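Local coordinates for protein hydrolase, isochorismatase family (Pseudomonas putida, PDB 4L07) that probably hydrolyses maleamate to maleate and ammonia, as a maleamate amidase of the isochorismatase family, at residues Cys55-Ala60 with Asp198-Leu203; Leu80-Leu83 with Gly88-Ala91. All coordinates share one frame; numbering follows the deposited sequence.

Contact 1: Cys55-Ala60 with Asp198-Leu203; sequences CDLARA and DILKWL
The apolar part of this contact centres on L57. Its CB points at helix 196-207, and its CD1 does most of the touching. L57 CD1 lies 3.8 Å from L203 CB. L57 CD1 is also 4.0 Å from L200 CD2, and so meets two residues about one helical turn apart. L57 and L203 pass each other in opposite directions. The first torsion of L203 sets CG anti to the carbonyl carbon (chi1 -66°). CB of L203 already faces helix 45-60, and with this torsion L203 CD1 comes 4.3 Å from A58 CB. The small A58 side chain probably helps L203 approach.

One contact is to backbone: L57 CD1 also lies 3.4 Å from L200 O.

The two helices run almost parallel. The axes of segments 55-60 and 198-203 are 13° apart in direction and approach to 10.1 Å. They are neighbours on one side of the parallel sheet of this alpha/beta isochorismatase fold. Strand 22-27 touches both, with A58 on I24 and L203 on P22.

On helix 45-60, R59 NH1 forms a salt bridge with D56 OD1 (3.0 Å). D56 OD1 lies close to the guanidinium plane of R59. The nitrogen meets it on the anti side, tilted 23° out of the carboxylate plane. D56 OD2 has a second partner in K52. Beyond the two helices, R59 NH2 pairs with D111, and D198 OD1 with R18 and T194.

Contact 2: Leu80-Leu83 with Gly88-Ala91; sequences LPWL and GMAA
W82 has CG anti to its own N (chi1 -175°), and this turn brings the six-membered ring of the indole to M89. M89 answers with a bend at chi2 (-65°), which brings CG, SD and CE near CH2 of that ring, obliquely. Between these two side chains the closest pair is W82 CH2 and M89 CG, 3.6 Å. CE of M89 is also near, 3.8 Å from W82 CH2. The sulfur SD of M89 is 4.8 Å from the centre of the six-membered ring of W82. It lies 52° off the ring normal, so this is an oblique Met-aromatic contact.

L83 adds the second apolar touch. Its side chain meets that of M89 at about a right angle. L83 CD1 and M89 CB are only 3.3 Å apart, a tight fit for two carbons. L83 CD1 also lies 4.0 Å from A90 N. M89 is thus packed against two consecutive residues of the other segment. With W82 replaced by an alanine, the bent thioether of M89 would probably lose its aromatic partner in this chain and turn more easily.

A bound sulfate, probably from the crystallisation liquor, lies about 3 Å from the M89 side chain. Other subunits also reach this region: V158 of a second subunit packs on W82, and F12 of that subunit on M89. Within the chain, Y72 touches both W82 and L83. The contact folds the short helix 82-85 against the 3-10 segment that includes 88-91, in the long connection between strands 65-70 and 112-116.

In the fold
Contact 1 and contact 2 lie on opposite sides of the chain's centre. Their centres are 34 Å apart, and their nearest atoms are about 21 Å apart. In sequence, both segments of contact 2 fall between those of contact 1. Contact 1 is long-range: it joins helix 45-60, early in the chain, to the C-terminal helix 196-207 over the central parallel sheet. Contact 2 is local and shares no helix or strand with it. It shapes the connection that leads from strand 65-70 to strand 112-116. Both contacts lie within one chain. No other chain touches the segments of contact 1, but residues of contact 2 also pack on neighbouring subunits of the four-chain assembly.

Contact 1: Cys55-Ala60 with Asp198-Leu203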
ATOM      1  N   CYS A  55     -15.077  16.004 -17.349  1.00 24.87           N
ATOM      2  CA  CYS A  55     -15.430  16.176 -15.936  1.00 24.45           C
ATOM      3  C   CYS A  55     -16.833  16.763 -15.766  1.00 24.83           C
ATOM      4  O   CYS A  55     -17.604  16.287 -14.933  1.00 23.13           O
ATOM      5  CB  CYS A  55     -14.399  17.045 -15.220  1.00 24.40           C
ATOM      6  SG  CYS A  55     -12.786  16.253 -14.995  1.00 24.65           S
ATOM      7  N   ASP A  56     -17.165  17.778 -16.567  1.00 25.25           N
ATOM      8  CA  ASP A  56     -18.513  18.368 -16.526  1.00 25.85           C
ATOM      9  C   ASP A  56     -19.611  17.342 -16.795  1.00 25.93           C
ATOM     10  O   ASP A  56     -20.633  17.331 -16.104  1.00 26.51           O
ATOM     11  CB  ASP A  56     -18.642  19.560 -17.485  1.00 26.72           C
ATOM     12  CG  ASP A  56     -17.909  20.795 -16.989  1.00 27.88           C
ATOM     13  OD1 ASP A  56     -17.350  20.768 -15.873  1.00 28.39           O
ATOM     14  OD2 ASP A  56     -17.883  21.809 -17.719  1.00 29.28           O
ATOM     15  N   LEU A  57     -19.396  16.478 -17.789  1.00 25.83           N
ATOM     16  CA  LEU A  57     -20.350  15.419 -18.103  1.00 25.68           C
ATOM     17  C   LEU A  57     -20.424  14.397 -16.967  1.00 25.49           C
ATOM     18  O   LEU A  57     -21.507  14.095 -16.471  1.00 24.71           O
ATOM     19  CB  LEU A  57     -19.978  14.711 -19.411  1.00 26.73           C
ATOM     20  CG  LEU A  57     -21.041  14.184 -20.395  1.00 28.49           C
ATOM     21  CD1 LEU A  57     -20.540  12.923 -21.083  1.00 28.80           C
ATOM     22  CD2 LEU A  57     -22.426  13.950 -19.802  1.00 29.18           C
ATOM     23  N   ALA A  58     -19.269  13.867 -16.559  1.00 25.14           N
ATOM     24  CA  ALA A  58     -19.216  12.860 -15.494  1.00 24.32           C
ATOM     25  C   ALA A  58     -19.866  13.350 -14.201  1.00 24.63           C
ATOM     26  O   ALA A  58     -20.660  12.627 -13.580  1.00 24.64           O
ATOM     27  CB  ALA A  58     -17.776  12.435 -15.231  1.00 24.70           C
ATOM     28  N   ARG A  59     -19.529  14.575 -13.807  1.00 24.24           N
ATOM     29  CA  ARG A  59     -20.060  15.176 -12.587  1.00 25.03           C
ATOM     30  C   ARG A  59     -21.585  15.266 -12.638  1.00 25.36           C
ATOM     31  O   ARG A  59     -22.266  14.898 -11.679  1.00 26.10           O
ATOM     32  CB  ARG A  59     -19.450  16.561 -12.362  1.00 24.47           C
ATOM     33  CG  ARG A  59     -19.504  17.044 -10.919  1.00 25.06           C
ATOM     34  CD  ARG A  59     -19.112  18.511 -10.797  1.00 24.83           C
ATOM     35  NE  ARG A  59     -17.676  18.733 -10.989  1.00 25.22           N
ATOM     36  CZ  ARG A  59     -17.117  19.185 -12.111  1.00 25.21           C
ATOM     37  NH1 ARG A  59     -17.866  19.470 -13.171  1.00 25.48           N
ATOM     38  NH2 ARG A  59     -15.798  19.354 -12.172  1.00 24.99           N
ATOM     39  N   ALA A  60     -22.105  15.747 -13.764  1.00 25.90           N
ATOM     40  CA  ALA A  60     -23.547  15.865 -13.977  1.00 27.48           C
ATOM     41  C   ALA A  60     -24.249  14.507 -13.941  1.00 27.89           C
ATOM     42  O   ALA A  60     -25.396  14.411 -13.504  1.00 28.66           O
ATOM     43  CB  ALA A  60     -23.832  16.587 -15.286  1.00 27.95           C
ATOM     44  N   ASP A 198     -14.553   9.942 -27.818  1.00 27.30           N
ATOM     45  CA  ASP A 198     -14.924   8.577 -27.440  1.00 27.52           C
ATOM     46  C   ASP A 198     -15.432   8.561 -25.996  1.00 26.32           C
ATOM     47  O   ASP A 198     -16.525   8.067 -25.732  1.00 26.59           O
ATOM     48  CB  ASP A 198     -13.717   7.633 -27.626  1.00 28.24           C
ATOM     49  CG  ASP A 198     -13.959   6.200 -27.108  1.00 30.14           C
ATOM     50  OD1 ASP A 198     -13.036   5.369 -27.247  1.00 31.20           O
ATOM     51  OD2 ASP A 198     -15.033   5.876 -26.562  1.00 32.10           O
ATOM     52  N   ILE A 199     -14.643   9.112 -25.075  1.00 25.27           N
ATOM     53  CA  ILE A 199     -15.006   9.124 -23.654  1.00 24.78           C
ATOM     54  C   ILE A 199     -16.391   9.733 -23.440  1.00 24.66           C
ATOM     55  O   ILE A 199     -17.231   9.142 -22.767  1.00 24.00           O
ATOM     56  CB  ILE A 199     -13.945   9.852 -22.787  1.00 24.63           C
ATOM     57  CG1 ILE A 199     -12.589   9.126 -22.854  1.00 25.17           C
ATOM     58  CG2 ILE A 199     -14.414   9.997 -21.339  1.00 25.21           C
ATOM     59  CD1 ILE A 199     -12.615   7.668 -22.425  1.00 25.07           C
ATOM     60  N   LEU A 200     -16.624  10.898 -24.039  1.00 24.66           N
ATOM     61  CA  LEU A 200     -17.889  11.619 -23.863  1.00 25.82           C
ATOM     62  C   LEU A 200     -19.088  10.794 -24.325  1.00 26.24           C
ATOM     63  O   LEU A 200     -20.075  10.680 -23.604  1.00 26.84           O
ATOM     64  CB  LEU A 200     -17.853  12.973 -24.580  1.00 25.70           C
ATOM     65  CG  LEU A 200     -16.889  14.036 -24.051  1.00 25.83           C
ATOM     66  CD1 LEU A 200     -16.742  15.162 -25.068  1.00 26.51           C
ATOM     67  CD2 LEU A 200     -17.314  14.575 -22.687  1.00 25.81           C
ATOM     68  N   LYS A 201     -18.979  10.207 -25.518  1.00 27.72           N
ATOM     69  CA  LYS A 201     -20.019   9.344 -26.075  1.00 28.44           C
ATOM     70  C   LYS A 201     -20.240   8.132 -25.175  1.00 28.28           C
ATOM     71  O   LYS A 201     -21.381   7.753 -24.904  1.00 27.12           O
ATOM     72  CB  LYS A 201     -19.638   8.914 -27.499  1.00 31.01           C
ATOM     73  CG  LYS A 201     -20.664   8.048 -28.217  1.00 34.20           C
ATOM     74  CD  LYS A 201     -20.198   7.717 -29.628  1.00 36.71           C
ATOM     75  CE  LYS A 201     -21.018   6.597 -30.251  1.00 37.82           C
ATOM     76  NZ  LYS A 201     -22.372   7.055 -30.668  1.00 40.09           N
ATOM     77  N   TRP A 202     -19.140   7.548 -24.696  1.00 27.02           N
ATOM     78  CA  TRP A 202     -19.186   6.391 -23.805  1.00 26.49           C
ATOM     79  C   TRP A 202     -19.867   6.679 -22.485  1.00 26.79           C
ATOM     80  O   TRP A 202     -20.686   5.880 -22.029  1.00 26.84           O
ATOM     81  CB  TRP A 202     -17.780   5.820 -23.584  1.00 25.79           C
ATOM     82  CG  TRP A 202     -17.754   4.716 -22.556  1.00 25.40           C
ATOM     83  CD1 TRP A 202     -18.322   3.450 -22.653  1.00 25.78           C
ATOM     84  CD2 TRP A 202     -17.149   4.758 -21.216  1.00 25.08           C
ATOM     85  NE1 TRP A 202     -18.111   2.730 -21.506  1.00 25.22           N
ATOM     86  CE2 TRP A 202     -17.416   3.454 -20.606  1.00 24.90           C
ATOM     87  CE3 TRP A 202     -16.435   5.712 -20.492  1.00 24.92           C
ATOM     88  CZ2 TRP A 202     -16.978   3.137 -19.328  1.00 24.38           C
ATOM     89  CZ3 TRP A 202     -16.003   5.384 -19.205  1.00 24.21           C
ATOM     90  CH2 TRP A 202     -16.267   4.124 -18.640  1.00 23.98           C
ATOM     91  N   LEU A 203     -19.555   7.821 -21.866  1.00 26.59           N
ATOM     92  CA  LEU A 203     -20.192   8.197 -20.595  1.00 27.12           C
ATOM     93  C   LEU A 203     -21.710   8.365 -20.746  1.00 27.98           C
ATOM     94  O   LEU A 203     -22.477   7.901 -19.900  1.00 27.50           O
ATOM     95  CB  LEU A 203     -19.559   9.462 -19.998  1.00 26.83           C
ATOM     96  CG  LEU A 203     -18.097   9.378 -19.537  1.00 26.75           C
ATOM     97  CD1 LEU A 203     -17.544  10.757 -19.210  1.00 26.68           C
ATOM     98  CD2 LEU A 203     -17.936   8.428 -18.356  1.00 26.08           C
TER

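Contact 2: Leu80-Leu83 with Gly88-Ala91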
ATOM      1  N   LEU A  80      12.280  12.654   1.351  1.00 20.67           N
ATOM      2  CA  LEU A  80      11.808  11.889   0.192  1.00 20.63           C
ATOM      3  C   LEU A  80      12.827  11.892  -0.952  1.00 20.51           C
ATOM      4  O   LEU A  80      13.074  12.936  -1.567  1.00 20.18           O
ATOM      5  CB  LEU A  80      10.455  12.419  -0.292  1.00 21.05           C
ATOM      6  CG  LEU A  80       9.263  12.348   0.663  1.00 21.36           C
ATOM      7  CD1 LEU A  80       8.147  13.274   0.201  1.00 21.58           C
ATOM      8  CD2 LEU A  80       8.765  10.912   0.822  1.00 21.43           C
ATOM      9  N   PRO A  81      13.420  10.721  -1.246  1.00 20.35           N
ATOM     10  CA  PRO A  81      14.484  10.685  -2.249  1.00 20.36           C
ATOM     11  C   PRO A  81      14.038  11.026  -3.672  1.00 20.31           C
ATOM     12  O   PRO A  81      14.884  11.365  -4.488  1.00 20.76           O
ATOM     13  CB  PRO A  81      15.019   9.248  -2.163  1.00 20.48           C
ATOM     14  CG  PRO A  81      13.901   8.461  -1.575  1.00 20.55           C
ATOM     15  CD  PRO A  81      13.207   9.398  -0.624  1.00 20.49           C
ATOM     16  N   TRP A  82      12.739  10.955  -3.974  1.00 19.78           N
ATOM     17  CA  TRP A  82      12.281  11.395  -5.295  1.00 19.73           C
ATOM     18  C   TRP A  82      12.674  12.829  -5.569  1.00 20.45           C
ATOM     19  O   TRP A  82      13.010  13.185  -6.706  1.00 20.11           O
ATOM     20  CB  TRP A  82      10.779  11.185  -5.473  1.00 19.88           C
ATOM     21  CG  TRP A  82      10.308  11.526  -6.863  1.00 19.96           C
ATOM     22  CD1 TRP A  82      10.815  11.052  -8.074  1.00 19.97           C
ATOM     23  CD2 TRP A  82       9.209  12.419  -7.229  1.00 20.02           C
ATOM     24  NE1 TRP A  82      10.133  11.592  -9.136  1.00 19.74           N
ATOM     25  CE2 TRP A  82       9.151  12.418  -8.697  1.00 20.25           C
ATOM     26  CE3 TRP A  82       8.300  13.198  -6.516  1.00 19.98           C
ATOM     27  CZ2 TRP A  82       8.221  13.175  -9.397  1.00 20.31           C
ATOM     28  CZ3 TRP A  82       7.362  13.950  -7.235  1.00 20.39           C
ATOM     29  CH2 TRP A  82       7.325  13.937  -8.641  1.00 20.42           C
ATOM     30  N   LEU A  83      12.668  13.652  -4.523  1.00 21.03           N
ATOM     31  CA  LEU A  83      13.015  15.077  -4.643  1.00 21.84           C
ATOM     32  C   LEU A  83      14.514  15.340  -4.832  1.00 22.29           C
ATOM     33  O   LEU A  83      14.908  16.453  -5.203  1.00 22.47           O
ATOM     34  CB  LEU A  83      12.463  15.877  -3.455  1.00 23.17           C
ATOM     35  CG  LEU A  83      10.944  15.986  -3.263  1.00 24.48           C
ATOM     36  CD1 LEU A  83      10.225  16.320  -4.560  1.00 24.34           C
ATOM     37  CD2 LEU A  83      10.375  14.706  -2.687  1.00 25.91           C
ATOM     38  N   GLY A  88      13.000  19.977  -8.911  1.00 21.33           N
ATOM     39  CA  GLY A  88      12.007  21.001  -9.252  1.00 21.50           C
ATOM     40  C   GLY A  88      10.708  20.835  -8.486  1.00 22.23           C
ATOM     41  O   GLY A  88       9.991  21.803  -8.222  1.00 21.44           O
ATOM     42  N   MET A  89      10.414  19.594  -8.108  1.00 21.53           N
ATOM     43  CA  MET A  89       9.195  19.283  -7.376  1.00 21.77           C
ATOM     44  C   MET A  89       9.159  19.892  -5.972  1.00 21.99           C
ATOM     45  O   MET A  89       8.085  20.048  -5.391  1.00 22.49           O
ATOM     46  CB  MET A  89       8.987  17.766  -7.309  1.00 22.47           C
ATOM     47  CG  MET A  89       8.942  17.105  -8.678  1.00 22.53           C
ATOM     48  SD  MET A  89       7.533  17.621  -9.671  1.00 23.30           S
ATOM     49  CE  MET A  89       7.893  16.753 -11.198  1.00 23.14           C
ATOM     50  N   ALA A  90      10.323  20.237  -5.433  1.00 22.66           N
ATOM     51  CA  ALA A  90      10.398  20.823  -4.091  1.00 23.95           C
ATOM     52  C   ALA A  90       9.711  22.193  -4.002  1.00 24.60           C
ATOM     53  O   ALA A  90       9.406  22.667  -2.906  1.00 24.55           O
ATOM     54  CB  ALA A  90      11.846  20.907  -3.625  1.00 24.82           C
ATOM     55  N   ALA A  91       9.462  22.816  -5.157  1.00 24.08           N
ATOM     56  CA  ALA A  91       8.762  24.105  -5.223  1.00 24.48           C
ATOM     57  C   ALA A  91       7.262  23.997  -4.925  1.00 24.87           C
ATOM     58  O   ALA A  91       6.594  25.005  -4.659  1.00 24.76           O
ATOM     59  CB  ALA A  91       8.992  24.756  -6.589  1.00 23.80           C
TER